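Local coordinates for serpin-ZX (PDB 3LE2), which inhibits target proteases such as metacaspase-9 and RD21A through a reactive centre loop, limiting programmed cell death in plant cells, at residues 286-290 with 291-295. Numbering follows the deposited sequence.
Sequences FGFDA and SNVLK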
loop_
_atom_site.group_PDB
_atom_site.type_symbol
_atom_site.label_atom_id
_atom_site.label_comp_id
_atom_site.label_asym_id
_atom_site.label_seq_id
_atom_site.Cartn_x
_atom_site.Cartn_y
_atom_site.Cartn_z
ATOM N N PHE A 286 3.696 -3.868 -9.009
ATOM C CA PHE A 286 2.351 -4.347 -9.246
ATOM C C PHE A 286 1.459 -3.163 -9.555
ATOM O O PHE A 286 1.555 -2.116 -8.920
ATOM C CB PHE A 286 1.822 -5.138 -8.040
ATOM C CG PHE A 286 0.437 -5.673 -8.242
ATOM C CD1 PHE A 286 0.241 -6.914 -8.818
ATOM C CD2 PHE A 286 -0.675 -4.911 -7.891
ATOM C CE1 PHE A 286 -1.037 -7.392 -9.031
ATOM C CE2 PHE A 286 -1.953 -5.379 -8.099
ATOM C CZ PHE A 286 -2.142 -6.623 -8.663
ATOM N N GLY A 287 0.606 -3.324 -10.551
ATOM C CA GLY A 287 -0.251 -2.239 -10.966
ATOM C C GLY A 287 -1.619 -2.764 -11.324
ATOM O O GLY A 287 -1.781 -3.914 -11.776
ATOM N N PHE A 288 -2.622 -1.920 -11.128
ATOM C CA PHE A 288 -3.966 -2.322 -11.471
ATOM C C PHE A 288 -4.857 -1.113 -11.575
ATOM O O PHE A 288 -4.513 -0.025 -11.095
ATOM C CB PHE A 288 -4.500 -3.365 -10.471
ATOM C CG PHE A 288 -4.845 -2.810 -9.102
ATOM C CD1 PHE A 288 -3.854 -2.432 -8.207
ATOM C CD2 PHE A 288 -6.171 -2.696 -8.704
ATOM C CE1 PHE A 288 -4.175 -1.933 -6.937
ATOM C CE2 PHE A 288 -6.504 -2.200 -7.443
ATOM C CZ PHE A 288 -5.503 -1.812 -6.559
ATOM N N ASP A 289 -5.984 -1.303 -12.244
ATOM C CA ASP A 289 -7.049 -0.317 -12.276
ATOM C C ASP A 289 -8.004 -0.659 -11.132
ATOM O O ASP A 289 -8.675 -1.691 -11.167
ATOM C CB ASP A 289 -7.772 -0.391 -13.622
ATOM C CG ASP A 289 -8.922 0.605 -13.730
ATOM O OD1 ASP A 289 -9.286 1.233 -12.706
ATOM O OD2 ASP A 289 -9.462 0.755 -14.849
ATOM N N ALA A 290 -8.060 0.192 -10.115
ATOM C CA ALA A 290 -8.833 -0.125 -8.902
ATOM C C ALA A 290 -10.339 -0.157 -9.125
ATOM O O ALA A 290 -11.082 -0.617 -8.266
ATOM C CB ALA A 290 -8.503 0.862 -7.781
ATOM N N SER A 291 -10.786 0.345 -10.273
ATOM C CA SER A 291 -12.202 0.645 -10.463
ATOM C C SER A 291 -13.097 -0.583 -10.248
ATOM O O SER A 291 -14.106 -0.511 -9.539
ATOM C CB SER A 291 -12.451 1.315 -11.825
ATOM O OG SER A 291 -12.260 0.404 -12.879
ATOM N N ASN A 292 -12.704 -1.713 -10.822
ATOM C CA ASN A 292 -13.487 -2.935 -10.680
ATOM C C ASN A 292 -13.520 -3.559 -9.279
ATOM O O ASN A 292 -14.594 -3.927 -8.808
ATOM C CB ASN A 292 -13.084 -3.977 -11.728
ATOM C CG ASN A 292 -13.690 -3.696 -13.113
ATOM O OD1 ASN A 292 -14.510 -2.781 -13.292
ATOM N ND2 ASN A 292 -13.282 -4.492 -14.098
ATOM N N VAL A 293 -12.379 -3.691 -8.602
ATOM C CA VAL A 293 -12.432 -4.295 -7.271
ATOM C C VAL A 293 -13.240 -3.427 -6.330
ATOM O O VAL A 293 -13.920 -3.947 -5.455
ATOM C CB VAL A 293 -11.057 -4.562 -6.601
ATOM C CG1 VAL A 293 -10.207 -5.467 -7.451
ATOM C CG2 VAL A 293 -10.354 -3.266 -6.280
ATOM N N LEU A 294 -13.155 -2.109 -6.504
ATOM C CA LEU A 294 -13.902 -1.200 -5.648
ATOM C C LEU A 294 -15.404 -1.367 -5.861
ATOM O O LEU A 294 -16.152 -1.454 -4.892
ATOM C CB LEU A 294 -13.478 0.244 -5.858
ATOM C CG LEU A 294 -12.143 0.630 -5.224
ATOM C CD1 LEU A 294 -11.720 1.982 -5.765
ATOM C CD2 LEU A 294 -12.222 0.653 -3.698
ATOM N N LYS A 295 -15.839 -1.421 -7.121
ATOM C CA LYS A 295 -17.232 -1.742 -7.428
ATOM C C LYS A 295 -17.639 -3.041 -6.738
ATOM O O LYS A 295 -18.737 -3.155 -6.190
ATOM C CB LYS A 295 -17.450 -1.836 -8.943
ATOM C CG LYS A 295 -17.640 -0.479 -9.588
ATOM C CD LYS A 295 -17.250 -0.468 -11.045
ATOM C CE LYS A 295 -18.158 -1.321 -11.877
ATOM N NZ LYS A 295 -17.835 -1.104 -13.316
#
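Asp-289 OD1 takes two bonds from Ser-291. The backbone Ser-291 N lies 3.0 Å from Asp-289 OD1, with a nearly straight N-H...O angle of 163°. The hydroxyl Ser-291 OG donates to the same Asp-289 OD1 at 3.1 Å. Both donors come from one face of the carboxylate and sit well above its plane. Asp-289 CG is anti to the backbone N (chi1 179°), which carries the carboxylate forward to the start of the helix. Ser-291 OG lies between its backbone N and carbonyl carbon (chi1 70°), which turns the hydroxyl back to the carboxylate. Strand 326-335 adds two more bonds: Ile-327 N donates to Asp-289 OD1 and Asn-326 ND2 to Asp-289 OD2. The carboxylate is thus fixed by both the helix start and the neighbouring strand. Its charge next to the N-terminal end of the helix is probably favourable.

Ala-290 carries the chain from strand to helix. Ala-290 O accepts from Leu-294 N at 3.1 Å, nearly in line with the carbonyl, and so closes the first helical turn. Leu-294 CD1 folds back to 4.0 Å from Ala-290 CB. On another side of the turn, Val-293 CG2 meets the edge of the Phe-288 ring, 4.2 Å from CE2. These two side chains cross at about a right angle. Helix 5-25 covers this apolar patch, with Val-23 on Phe-288 and Leu-19 on Val-293.

The arrangement is an aspartate-capped strand-to-helix turn. It joins the end of strand 277-289, where it forms the edge of sheet A in the serpin fold, to the short helix 291-296.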